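Local coordinates for protein NADP-dependent alcohol dehydrogenase 6 (Saccharomyces cerevisiae, PDB 1PIW) that reduces a broad range of aromatic and aliphatic aldehydes to alcohols with NADPH, as a zinc-dependent, homodimeric medium-chain alcohol dehydrogenase, at residues 10-15 against 64-69; 47-52 against 119-124; 55-60 against 275-280. All coordinates share one frame; numbering follows the deposited sequence.

Interaction 1: 10-15 against 64-69. With ZN (zinc ion), chain D.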
loop_
_atom_site.group_PDB
_atom_site.type_symbol
_atom_site.label_atom_id
_atom_site.label_comp_id
_atom_site.label_asym_id
_atom_site.label_seq_id
_atom_site.Cartn_x
_atom_site.Cartn_y
_atom_site.Cartn_z
ATOM N N ILE A 10 27.003 -19.107 22.546
ATOM C CA ILE A 10 26.010 -20.157 22.677
ATOM C C ILE A 10 25.446 -20.370 21.279
ATOM O O ILE A 10 24.576 -19.625 20.835
ATOM C CB ILE A 10 24.899 -19.714 23.616
ATOM C CG1 ILE A 10 25.511 -19.015 24.829
ATOM C CG2 ILE A 10 24.080 -20.911 24.049
ATOM C CD1 ILE A 10 26.546 -19.838 25.540
ATOM N N ALA A 11 25.944 -21.394 20.589
ATOM C CA ALA A 11 25.529 -21.664 19.213
ATOM C C ALA A 11 24.661 -22.882 18.927
ATOM O O ALA A 11 24.901 -23.975 19.431
ATOM C CB ALA A 11 26.765 -21.721 18.332
ATOM N N ILE A 12 23.665 -22.668 18.077
ATOM C CA ILE A 12 22.742 -23.714 17.645
ATOM C C ILE A 12 23.562 -24.805 16.937
ATOM O O ILE A 12 24.310 -24.505 16.005
ATOM C CB ILE A 12 21.724 -23.168 16.609
ATOM C CG1 ILE A 12 21.161 -21.812 17.045
ATOM C CG2 ILE A 12 20.633 -24.173 16.397
ATOM C CD1 ILE A 12 20.409 -21.827 18.321
ATOM N N GLN A 13 23.412 -26.061 17.358
ATOM C CA GLN A 13 24.166 -27.165 16.749
ATOM C C GLN A 13 23.434 -27.926 15.642
ATOM O O GLN A 13 24.071 -28.622 14.858
ATOM C CB GLN A 13 24.606 -28.148 17.827
ATOM C CG GLN A 13 25.304 -27.484 18.983
ATOM C CD GLN A 13 26.599 -26.828 18.576
ATOM O OE1 GLN A 13 27.075 -25.911 19.241
ATOM N NE2 GLN A 13 27.183 -27.299 17.485
ATOM N N SER A 14 22.107 -27.800 15.590
ATOM C CA SER A 14 21.301 -28.461 14.565
ATOM C C SER A 14 19.874 -27.950 14.624
ATOM O O SER A 14 19.351 -27.718 15.705
ATOM C CB SER A 14 21.281 -29.966 14.788
ATOM O OG SER A 14 20.018 -30.383 15.296
ATOM N N HIS A 15 19.230 -27.798 13.473
ATOM C CA HIS A 15 17.852 -27.310 13.448
ATOM C C HIS A 15 16.831 -28.203 14.144
ATOM O O HIS A 15 15.640 -27.908 14.100
ATOM C CB HIS A 15 17.361 -27.091 12.019
ATOM C CG HIS A 15 18.063 -25.989 11.297
ATOM N ND1 HIS A 15 18.310 -24.763 11.873
ATOM C CD2 HIS A 15 18.547 -25.916 10.035
ATOM C CE1 HIS A 15 18.918 -23.983 10.997
ATOM N NE2 HIS A 15 19.072 -24.658 9.874
ATOM N N LEU A 64 25.755 -22.029 14.731
ATOM C CA LEU A 64 25.196 -20.731 14.470
ATOM C C LEU A 64 24.918 -19.932 15.722
ATOM O O LEU A 64 24.163 -20.357 16.591
ATOM C CB LEU A 64 23.903 -20.874 13.675
ATOM C CG LEU A 64 23.162 -19.556 13.438
ATOM C CD1 LEU A 64 24.072 -18.568 12.731
ATOM C CD2 LEU A 64 21.909 -19.818 12.622
ATOM N N VAL A 65 25.545 -18.776 15.828
ATOM C CA VAL A 65 25.273 -17.927 16.961
ATOM C C VAL A 65 24.172 -16.955 16.507
ATOM O O VAL A 65 24.270 -16.318 15.465
ATOM C CB VAL A 65 26.518 -17.170 17.395
ATOM C CG1 VAL A 65 26.165 -16.185 18.509
ATOM C CG2 VAL A 65 27.569 -18.162 17.851
ATOM N N VAL A 66 23.113 -16.857 17.290
ATOM C CA VAL A 66 21.996 -16.007 16.935
ATOM C C VAL A 66 21.894 -14.815 17.888
ATOM O O VAL A 66 22.760 -14.626 18.742
ATOM C CB VAL A 66 20.728 -16.874 16.941
ATOM C CG1 VAL A 66 19.512 -16.078 16.615
ATOM C CG2 VAL A 66 20.892 -17.958 15.923
ATOM N N GLY A 67 20.855 -14.004 17.735
ATOM C CA GLY A 67 20.691 -12.850 18.595
ATOM C C GLY A 67 21.194 -11.643 17.852
ATOM O O GLY A 67 22.335 -11.652 17.397
ATOM N N HIS A 68 20.358 -10.613 17.717
ATOM C CA HIS A 68 20.761 -9.425 16.992
ATOM C C HIS A 68 20.170 -8.124 17.535
ATOM O O HIS A 68 19.708 -7.249 16.795
ATOM C CB HIS A 68 20.455 -9.597 15.496
ATOM C CG HIS A 68 19.001 -9.791 15.175
ATOM N ND1 HIS A 68 18.566 -10.187 13.927
ATOM C CD2 HIS A 68 17.884 -9.608 15.922
ATOM C CE1 HIS A 68 17.244 -10.234 13.921
ATOM N NE2 HIS A 68 16.806 -9.887 15.117
ATOM N N GLU A 69 20.188 -8.005 18.851
ATOM C CA GLU A 69 19.725 -6.809 19.524
ATOM C C GLU A 69 20.800 -6.628 20.574
ATOM O O GLU A 69 20.543 -6.661 21.777
ATOM C CB GLU A 69 18.361 -7.055 20.132
ATOM C CG GLU A 69 17.382 -7.475 19.060
ATOM C CD GLU A 69 15.943 -7.418 19.495
ATOM O OE1 GLU A 69 15.687 -7.669 20.689
ATOM O OE2 GLU A 69 15.075 -7.145 18.634
HETATM ZN ZN ZN D . 14.756 -9.081 14.649
#
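I12 and L64 face each other as an antiparallel hydrogen-bonded pair, one from strand 7-12 and the other from the short strand 64-65. I12 N donates to L64 O at 2.8 Å, with an N-H...O angle of 148°. The return bond, from L64 N to I12 O, is weak at 3.1 Å. Next to the first bond, A11 CA lies 3.2 Å from the same L64 O, a CA-H...O contact, so this carbonyl is approached by two consecutive residues of the partner strand.

The side chain of I12 is worth following outward. Its CB faces L64 CB at 4.3 Å, the two side chains leaving the same face of the sheet. CG1 lies beside the backbone N (chi1 -45°), which brings it against the L64 carbonyl and within 4.0 Å of V66 CG2; these two side chains cross obliquely. Beyond CG1 the side chain leaves V66 behind, and I12 has further neighbours on two helices. On the other face of the sheet, A11 CB packs on V65 CG2 at 3.7 Å. Farther along, the chain runs through G67 to H68, whose NE2 binds the catalytic zinc at 2.2 Å together with C46 and C163.

Strand 7-12 is the middle one of a three-stranded antiparallel sheet, with 22-26 along one edge and 64-65 along the other. I12 also touches F337 of helix 330-342 and A53 of helix 47-53, L64 rests on C52 of helix 47-53, and V65 packs on Y26 of strand 22-26.

Interaction 2: 47-52 against 119-124. With NAP (NADP nicotinamide-adenine-dinucleotide phosphate), chain E.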
loop_
_atom_site.group_PDB
_atom_site.type_symbol
_atom_site.label_atom_id
_atom_site.label_comp_id
_atom_site.label_asym_id
_atom_site.label_seq_id
_atom_site.Cartn_x
_atom_site.Cartn_y
_atom_site.Cartn_z
ATOM N N GLY A 47 12.121 -12.731 17.936
ATOM C CA GLY A 47 11.391 -13.800 17.272
ATOM C C GLY A 47 12.193 -14.401 16.126
ATOM O O GLY A 47 12.160 -15.612 15.908
ATOM N N SER A 48 12.913 -13.553 15.392
ATOM C CA SER A 48 13.755 -14.005 14.289
ATOM C C SER A 48 14.786 -15.015 14.797
ATOM O O SER A 48 15.133 -15.973 14.105
ATOM C CB SER A 48 14.492 -12.822 13.662
ATOM O OG SER A 48 13.602 -11.912 13.039
ATOM N N ASP A 49 15.290 -14.779 16.006
ATOM C CA ASP A 49 16.264 -15.682 16.592
ATOM C C ASP A 49 15.685 -17.076 16.562
ATOM O O ASP A 49 16.389 -18.027 16.238
ATOM C CB ASP A 49 16.581 -15.311 18.047
ATOM C CG ASP A 49 17.429 -14.063 18.163
ATOM O OD1 ASP A 49 17.852 -13.534 17.117
ATOM O OD2 ASP A 49 17.682 -13.610 19.297
ATOM N N ILE A 50 14.393 -17.185 16.887
ATOM C CA ILE A 50 13.700 -18.471 16.932
ATOM C C ILE A 50 13.490 -19.081 15.549
ATOM O O ILE A 50 13.965 -20.177 15.266
ATOM C CB ILE A 50 12.336 -18.327 17.655
ATOM C CG1 ILE A 50 12.543 -17.658 19.013
ATOM C CG2 ILE A 50 11.701 -19.694 17.878
ATOM C CD1 ILE A 50 13.532 -18.376 19.914
ATOM N N HIS A 51 12.779 -18.362 14.692
ATOM C CA HIS A 51 12.509 -18.817 13.330
ATOM C C HIS A 51 13.756 -19.411 12.708
ATOM O O HIS A 51 13.733 -20.496 12.122
ATOM C CB HIS A 51 12.079 -17.644 12.454
ATOM C CG HIS A 51 10.720 -17.102 12.768
ATOM N ND1 HIS A 51 9.560 -17.710 12.341
ATOM C CD2 HIS A 51 10.340 -15.987 13.435
ATOM C CE1 HIS A 51 8.523 -16.990 12.727
ATOM N NE2 HIS A 51 8.969 -15.940 13.391
ATOM N N CYS A 52 14.848 -18.668 12.833
ATOM C CA CYS A 52 16.120 -19.065 12.273
ATOM C C CYS A 52 16.670 -20.349 12.884
ATOM O O CYS A 52 16.957 -21.309 12.165
ATOM C CB CYS A 52 17.121 -17.931 12.457
ATOM S SG CYS A 52 18.499 -18.001 11.327
ATOM N N THR A 119 22.492 -9.476 6.986
ATOM C CA THR A 119 21.962 -9.573 8.318
ATOM C C THR A 119 23.011 -10.034 9.320
ATOM O O THR A 119 23.929 -10.770 8.983
ATOM C CB THR A 119 20.740 -10.491 8.327
ATOM O OG1 THR A 119 20.287 -10.689 9.675
ATOM C CG2 THR A 119 21.089 -11.821 7.684
ATOM N N THR A 120 22.856 -9.569 10.556
ATOM C CA THR A 120 23.749 -9.859 11.670
ATOM C C THR A 120 24.244 -11.284 11.802
ATOM O O THR A 120 25.404 -11.491 12.149
ATOM C CB THR A 120 23.095 -9.445 12.990
ATOM O OG1 THR A 120 22.966 -8.016 13.012
ATOM C CG2 THR A 120 23.916 -9.928 14.184
ATOM N N TYR A 121 23.375 -12.258 11.554
ATOM C CA TYR A 121 23.765 -13.666 11.628
ATOM C C TYR A 121 23.096 -14.492 10.540
ATOM O O TYR A 121 22.071 -14.098 9.989
ATOM C CB TYR A 121 23.422 -14.266 12.999
ATOM C CG TYR A 121 21.963 -14.147 13.413
ATOM C CD1 TYR A 121 21.557 -13.187 14.349
ATOM C CD2 TYR A 121 20.991 -14.983 12.872
ATOM C CE1 TYR A 121 20.223 -13.062 14.730
ATOM C CE2 TYR A 121 19.654 -14.867 13.247
ATOM C CZ TYR A 121 19.277 -13.902 14.174
ATOM O OH TYR A 121 17.949 -13.769 14.525
ATOM N N SER A 122 23.698 -15.627 10.216
ATOM C CA SER A 122 23.145 -16.542 9.218
ATOM C C SER A 122 23.197 -16.120 7.774
ATOM O O SER A 122 22.391 -16.596 6.972
ATOM C CB SER A 122 21.692 -16.864 9.547
ATOM O OG SER A 122 21.619 -17.656 10.716
ATOM N N GLN A 123 24.111 -15.218 7.437
ATOM C CA GLN A 123 24.254 -14.772 6.056
ATOM C C GLN A 123 25.726 -14.705 5.738
ATOM O O GLN A 123 26.547 -14.335 6.585
ATOM C CB GLN A 123 23.630 -13.385 5.820
ATOM C CG GLN A 123 23.463 -13.046 4.325
ATOM C CD GLN A 123 22.743 -11.721 4.052
ATOM O OE1 GLN A 123 21.847 -11.322 4.789
ATOM N NE2 GLN A 123 23.125 -11.053 2.975
ATOM N N PRO A 124 26.094 -15.112 4.524
ATOM C CA PRO A 124 27.514 -15.043 4.190
ATOM C C PRO A 124 27.805 -13.659 3.592
ATOM O O PRO A 124 26.957 -13.074 2.912
ATOM C CB PRO A 124 27.675 -16.173 3.185
ATOM C CG PRO A 124 26.361 -16.147 2.458
ATOM C CD PRO A 124 25.362 -15.969 3.572
HETATM P PA NAP E . 7.165 -12.589 19.490
HETATM O O1A NAP E . 7.639 -13.689 18.729
HETATM O O2A NAP E . 7.561 -12.232 20.924
HETATM O O5B NAP E . 5.568 -12.636 19.467
HETATM C C5B NAP E . 4.887 -12.682 18.184
HETATM C C4B NAP E . 3.460 -12.279 18.596
HETATM O O4B NAP E . 2.605 -12.256 17.362
HETATM C C3B NAP E . 2.701 -13.269 19.524
HETATM O O3B NAP E . 2.920 -12.861 20.883
HETATM C C2B NAP E . 1.265 -13.151 19.048
HETATM O O2B NAP E . 0.561 -12.034 19.578
HETATM C C1B NAP E . 1.405 -13.020 17.506
HETATM N N9A NAP E . 1.366 -14.369 16.875
HETATM C C8A NAP E . 2.146 -15.504 17.016
HETATM N N7A NAP E . 1.766 -16.530 16.261
HETATM C C5A NAP E . 0.662 -16.039 15.579
HETATM C C6A NAP E . -0.176 -16.669 14.628
HETATM N N6A NAP E . -0.076 -17.926 14.170
HETATM N N1A NAP E . -1.230 -15.918 14.096
HETATM C C2A NAP E . -1.437 -14.591 14.498
HETATM N N3A NAP E . -0.632 -13.939 15.432
HETATM C C4A NAP E . 0.411 -14.704 15.948
HETATM O O3 NAP E . 7.394 -11.242 18.716
HETATM P PN NAP E . 8.474 -10.738 17.706
HETATM O O1N NAP E . 9.815 -11.173 18.105
HETATM O O2N NAP E . 8.241 -9.290 17.614
HETATM O O5D NAP E . 8.068 -11.479 16.389
HETATM C C5D NAP E . 9.065 -11.582 15.368
HETATM C C4D NAP E . 8.385 -11.498 14.049
HETATM O O4D NAP E . 8.780 -10.237 13.454
HETATM C C3D NAP E . 8.867 -12.607 13.080
HETATM O O3D NAP E . 7.796 -13.130 12.272
HETATM C C2D NAP E . 9.951 -11.914 12.287
HETATM O O2D NAP E . 10.150 -12.481 11.017
HETATM C C1D NAP E . 9.476 -10.509 12.192
HETATM P P2B NAP E . -0.980 -12.082 20.018
HETATM O O1X NAP E . -1.776 -11.869 18.745
HETATM O O2X NAP E . -1.094 -13.456 20.562
HETATM O O3X NAP E . -1.151 -10.950 20.978
#
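The sulfur of C52 meets Y121 at the rim of its ring, not over a face: SG sits 5.1 Å from the ring centroid, 85° off the normal, in a Cys sulfur-aromatic contact. CE2 is the ring atom it approaches, at 3.9 Å. With SG anti to the backbone N (chi1 -158°), the sulfur is also 3.2 Å from S122 OG, which lies in the plane of the same ring.

At the far end of the ring, Y121 OH gives a weak hydrogen bond to D49 OD1 at 2.6 Å. Carboxylate and ring planes are 58° apart, and S48 CB packs on the hydroxyl at 3.7 Å. D49 has firmer partners elsewhere, since its OD2 is hydrogen-bonded to Y135 OH and to C46 N.

All three of S48, D49 and C52 stand on helix 47-53 of the GroES-like catalytic domain, whose N-terminal part meets the coenzyme: G47 N donates to the NADP phosphate oxygen O1N at 2.8 Å, and H51 NE2 comes within 3.2 Å of ribose O3D. An alanine in place of Y121 would probably leave D49 OD1 without its hydroxyl partner and open a gap beside C52 SG between helix and loop. The ring of Y121 also meets that of the zinc ligand H68, while T120 OG1 ties the loop to the carbonyl oxygens of G94 and A95.

Interaction 3: 55-60 against 275-280; sequences GHWGNM and ISIPEQ. With NAP (NADP nicotinamide-adenine-dinucleotide phosphate), chain E.
At the cleft between the GroES-like catalytic domain and the Rossmann-type coenzyme domain, W57 reaches across to I277 beside the bound NADP. The indole turns its edge to the coenzyme domain: NE1 points at I277 O, which lies in the ring plane, in a weak hydrogen bond of 3.4 Å with an N-H...O angle of 159°. The side chains of W57 and I277 cross at about a right angle. I277 CG2, anti to its own backbone N, comes within 3.8 Å of indole NE1 and also packs on CZ2.

That same carbonyl has a second job. Hydroxyl O2D of the NADP ribose donates to I277 O at 3.0 Å, so that one carbonyl accepts hydrogen bonds from the coenzyme and, weakly, from the tryptophan of the other domain; I277 N makes a weak bond to O3D. W57 itself is backed by H51, the two rings being nearly parallel. On the coenzyme-domain side, P278 packs against P288 of the second subunit.

A straighter bond joins the two loops at their far end. Here G55, with positive phi, closes a Schellman motif after helix 47-53 and starts a type I turn that runs to G58. H56 O, on that turn, accepts from Q280 N at 3.1 Å with an N-H...O angle of 167°. Q280 CG stands between its backbone N and carbonyl carbon (chi1 69°), 3.6 Å from H56 O. Farther out, the amide oxygen OE1 of Q280 ends 4.0 Å from G58 CA.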
loop_
_atom_site.group_PDB
_atom_site.type_symbol
_atom_site.label_atom_id
_atom_site.label_comp_id
_atom_site.label_asym_id
_atom_site.label_seq_id
_atom_site.Cartn_x
_atom_site.Cartn_y
_atom_site.Cartn_z
ATOM N N GLY A 55 15.119 -23.446 12.192
ATOM C CA GLY A 55 15.210 -23.779 10.784
ATOM C C GLY A 55 13.979 -23.420 9.973
ATOM O O GLY A 55 13.764 -23.984 8.904
ATOM N N HIS A 56 13.175 -22.485 10.472
ATOM C CA HIS A 56 11.958 -22.055 9.779
ATOM C C HIS A 56 12.256 -21.322 8.497
ATOM O O HIS A 56 11.423 -21.270 7.601
ATOM C CB HIS A 56 11.136 -21.129 10.661
ATOM C CG HIS A 56 10.396 -21.838 11.741
ATOM N ND1 HIS A 56 10.793 -23.061 12.230
ATOM C CD2 HIS A 56 9.290 -21.492 12.440
ATOM C CE1 HIS A 56 9.962 -23.443 13.183
ATOM N NE2 HIS A 56 9.042 -22.509 13.329
ATOM N N TRP A 57 13.448 -20.747 8.416
ATOM C CA TRP A 57 13.830 -19.983 7.243
ATOM C C TRP A 57 14.655 -20.749 6.236
ATOM O O TRP A 57 15.107 -20.184 5.235
ATOM C CB TRP A 57 14.590 -18.739 7.671
ATOM C CG TRP A 57 13.715 -17.709 8.297
ATOM C CD1 TRP A 57 12.351 -17.601 8.186
ATOM C CD2 TRP A 57 14.148 -16.585 9.062
ATOM N NE1 TRP A 57 11.913 -16.470 8.834
ATOM C CE2 TRP A 57 12.993 -15.825 9.380
ATOM C CE3 TRP A 57 15.403 -16.138 9.508
ATOM C CZ2 TRP A 57 13.056 -14.641 10.125
ATOM C CZ3 TRP A 57 15.466 -14.962 10.247
ATOM C CH2 TRP A 57 14.295 -14.225 10.548
ATOM N N GLY A 58 14.850 -22.034 6.498
ATOM C CA GLY A 58 15.631 -22.841 5.589
ATOM C C GLY A 58 16.838 -23.370 6.320
ATOM O O GLY A 58 17.149 -22.931 7.428
ATOM N N ASN A 59 17.528 -24.305 5.690
ATOM C CA ASN A 59 18.679 -24.906 6.310
ATOM C C ASN A 59 19.872 -23.987 6.443
ATOM O O ASN A 59 20.520 -23.671 5.460
ATOM C CB ASN A 59 19.075 -26.149 5.542
ATOM C CG ASN A 59 19.288 -27.322 6.451
ATOM O OD1 ASN A 59 18.329 -27.877 7.008
ATOM N ND2 ASN A 59 20.554 -27.699 6.637
ATOM N N MET A 60 20.164 -23.586 7.674
ATOM C CA MET A 60 21.281 -22.696 7.977
ATOM C C MET A 60 22.547 -23.464 8.342
ATOM O O MET A 60 22.494 -24.432 9.088
ATOM C CB MET A 60 20.924 -21.804 9.161
ATOM C CG MET A 60 19.660 -21.017 8.995
ATOM S SD MET A 60 19.887 -19.857 7.682
ATOM C CE MET A 60 18.339 -20.047 6.736
ATOM N N ILE A 275 4.940 -6.322 9.315
ATOM C CA ILE A 275 6.330 -6.346 9.717
ATOM C C ILE A 275 6.910 -7.755 9.811
ATOM O O ILE A 275 8.131 -7.934 9.885
ATOM C CB ILE A 275 6.456 -5.611 11.072
ATOM C CG1 ILE A 275 7.148 -4.267 10.839
ATOM C CG2 ILE A 275 7.076 -6.514 12.145
ATOM C CD1 ILE A 275 8.318 -4.317 9.879
ATOM N N SER A 276 6.031 -8.751 9.759
ATOM C CA SER A 276 6.439 -10.138 9.899
ATOM C C SER A 276 7.026 -10.888 8.715
ATOM O O SER A 276 6.817 -10.557 7.547
ATOM C CB SER A 276 5.278 -10.959 10.475
ATOM O OG SER A 276 4.144 -10.933 9.629
ATOM N N ILE A 277 7.756 -11.934 9.079
ATOM C CA ILE A 277 8.424 -12.834 8.160
ATOM C C ILE A 277 8.212 -14.242 8.742
ATOM O O ILE A 277 9.057 -14.776 9.469
ATOM C CB ILE A 277 9.919 -12.493 8.101
ATOM C CG1 ILE A 277 10.075 -10.999 7.803
ATOM C CG2 ILE A 277 10.626 -13.370 7.075
ATOM C CD1 ILE A 277 11.480 -10.476 7.998
ATOM N N PRO A 278 7.061 -14.854 8.432
ATOM C CA PRO A 278 6.680 -16.189 8.900
ATOM C C PRO A 278 7.489 -17.331 8.300
ATOM O O PRO A 278 8.358 -17.115 7.448
ATOM C CB PRO A 278 5.209 -16.272 8.515
ATOM C CG PRO A 278 5.180 -15.518 7.223
ATOM C CD PRO A 278 6.027 -14.299 7.537
ATOM N N GLU A 279 7.194 -18.549 8.757
ATOM C CA GLU A 279 7.884 -19.727 8.251
ATOM C C GLU A 279 7.907 -19.600 6.729
ATOM O O GLU A 279 7.007 -19.004 6.128
ATOM C CB GLU A 279 7.148 -21.021 8.660
ATOM C CG GLU A 279 5.840 -21.307 7.886
ATOM C CD GLU A 279 5.237 -22.691 8.177
ATOM O OE1 GLU A 279 4.785 -22.931 9.324
ATOM O OE2 GLU A 279 5.214 -23.539 7.252
ATOM N N GLN A 280 8.945 -20.148 6.115
ATOM C CA GLN A 280 9.097 -20.107 4.670
ATOM C C GLN A 280 7.848 -20.625 3.958
ATOM O O GLN A 280 7.638 -20.345 2.781
ATOM C CB GLN A 280 10.284 -20.967 4.276
ATOM C CG GLN A 280 10.018 -22.430 4.501
ATOM C CD GLN A 280 11.277 -23.232 4.590
ATOM O OE1 GLN A 280 12.148 -23.125 3.732
ATOM N NE2 GLN A 280 11.385 -24.056 5.633
HETATM P PA NAP E . 7.165 -12.589 19.490
HETATM O O1A NAP E . 7.639 -13.689 18.729
HETATM O O2A NAP E . 7.561 -12.232 20.924
HETATM O O5B NAP E . 5.568 -12.636 19.467
HETATM C C5B NAP E . 4.887 -12.682 18.184
HETATM C C4B NAP E . 3.460 -12.279 18.596
HETATM O O4B NAP E . 2.605 -12.256 17.362
HETATM C C3B NAP E . 2.701 -13.269 19.524
HETATM O O3B NAP E . 2.920 -12.861 20.883
HETATM C C2B NAP E . 1.265 -13.151 19.048
HETATM O O2B NAP E . 0.561 -12.034 19.578
HETATM C C1B NAP E . 1.405 -13.020 17.506
HETATM N N9A NAP E . 1.366 -14.369 16.875
HETATM C C8A NAP E . 2.146 -15.504 17.016
HETATM N N7A NAP E . 1.766 -16.530 16.261
HETATM C C5A NAP E . 0.662 -16.039 15.579
HETATM C C6A NAP E . -0.176 -16.669 14.628
HETATM N N6A NAP E . -0.076 -17.926 14.170
HETATM N N1A NAP E . -1.230 -15.918 14.096
HETATM C C2A NAP E . -1.437 -14.591 14.498
HETATM N N3A NAP E . -0.632 -13.939 15.432
HETATM C C4A NAP E . 0.411 -14.704 15.948
HETATM O O3 NAP E . 7.394 -11.242 18.716
HETATM P PN NAP E . 8.474 -10.738 17.706
HETATM O O1N NAP E . 9.815 -11.173 18.105
HETATM O O2N NAP E . 8.241 -9.290 17.614
HETATM O O5D NAP E . 8.068 -11.479 16.389
HETATM C C5D NAP E . 9.065 -11.582 15.368
HETATM C C4D NAP E . 8.385 -11.498 14.049
HETATM O O4D NAP E . 8.780 -10.237 13.454
HETATM C C3D NAP E . 8.867 -12.607 13.080
HETATM O O3D NAP E . 7.796 -13.130 12.272
HETATM C C2D NAP E . 9.951 -11.914 12.287
HETATM O O2D NAP E . 10.150 -12.481 11.017
HETATM C C1D NAP E . 9.476 -10.509 12.192
HETATM P P2B NAP E . -0.980 -12.082 20.018
HETATM O O1X NAP E . -1.776 -11.869 18.745
HETATM O O2X NAP E . -1.094 -13.456 20.562
HETATM O O3X NAP E . -1.151 -10.950 20.978
#

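In the fold
The three contacts meet at helix 47-53, which interaction 2 contains and the other two touch, beside the catalytic site. Interactions 1 and 2 have centres about 8 Å apart and meet where D49 OD1 lies 3.1 Å from G67 N, next to the zinc ligand H68. Interactions 2 and 3, centres about 9 Å apart, both touch NADP; S48 CB packs on W57 CH2 at 3.4 Å between them. Interactions 1 and 3 lie farther apart, about 14 Å between centres, yet a probable hydrogen bond of 2.7 Å joins H15 NE2 to M60 N. Of the three, interaction 3 alone reaches from the catalytic domain to the coenzyme domain.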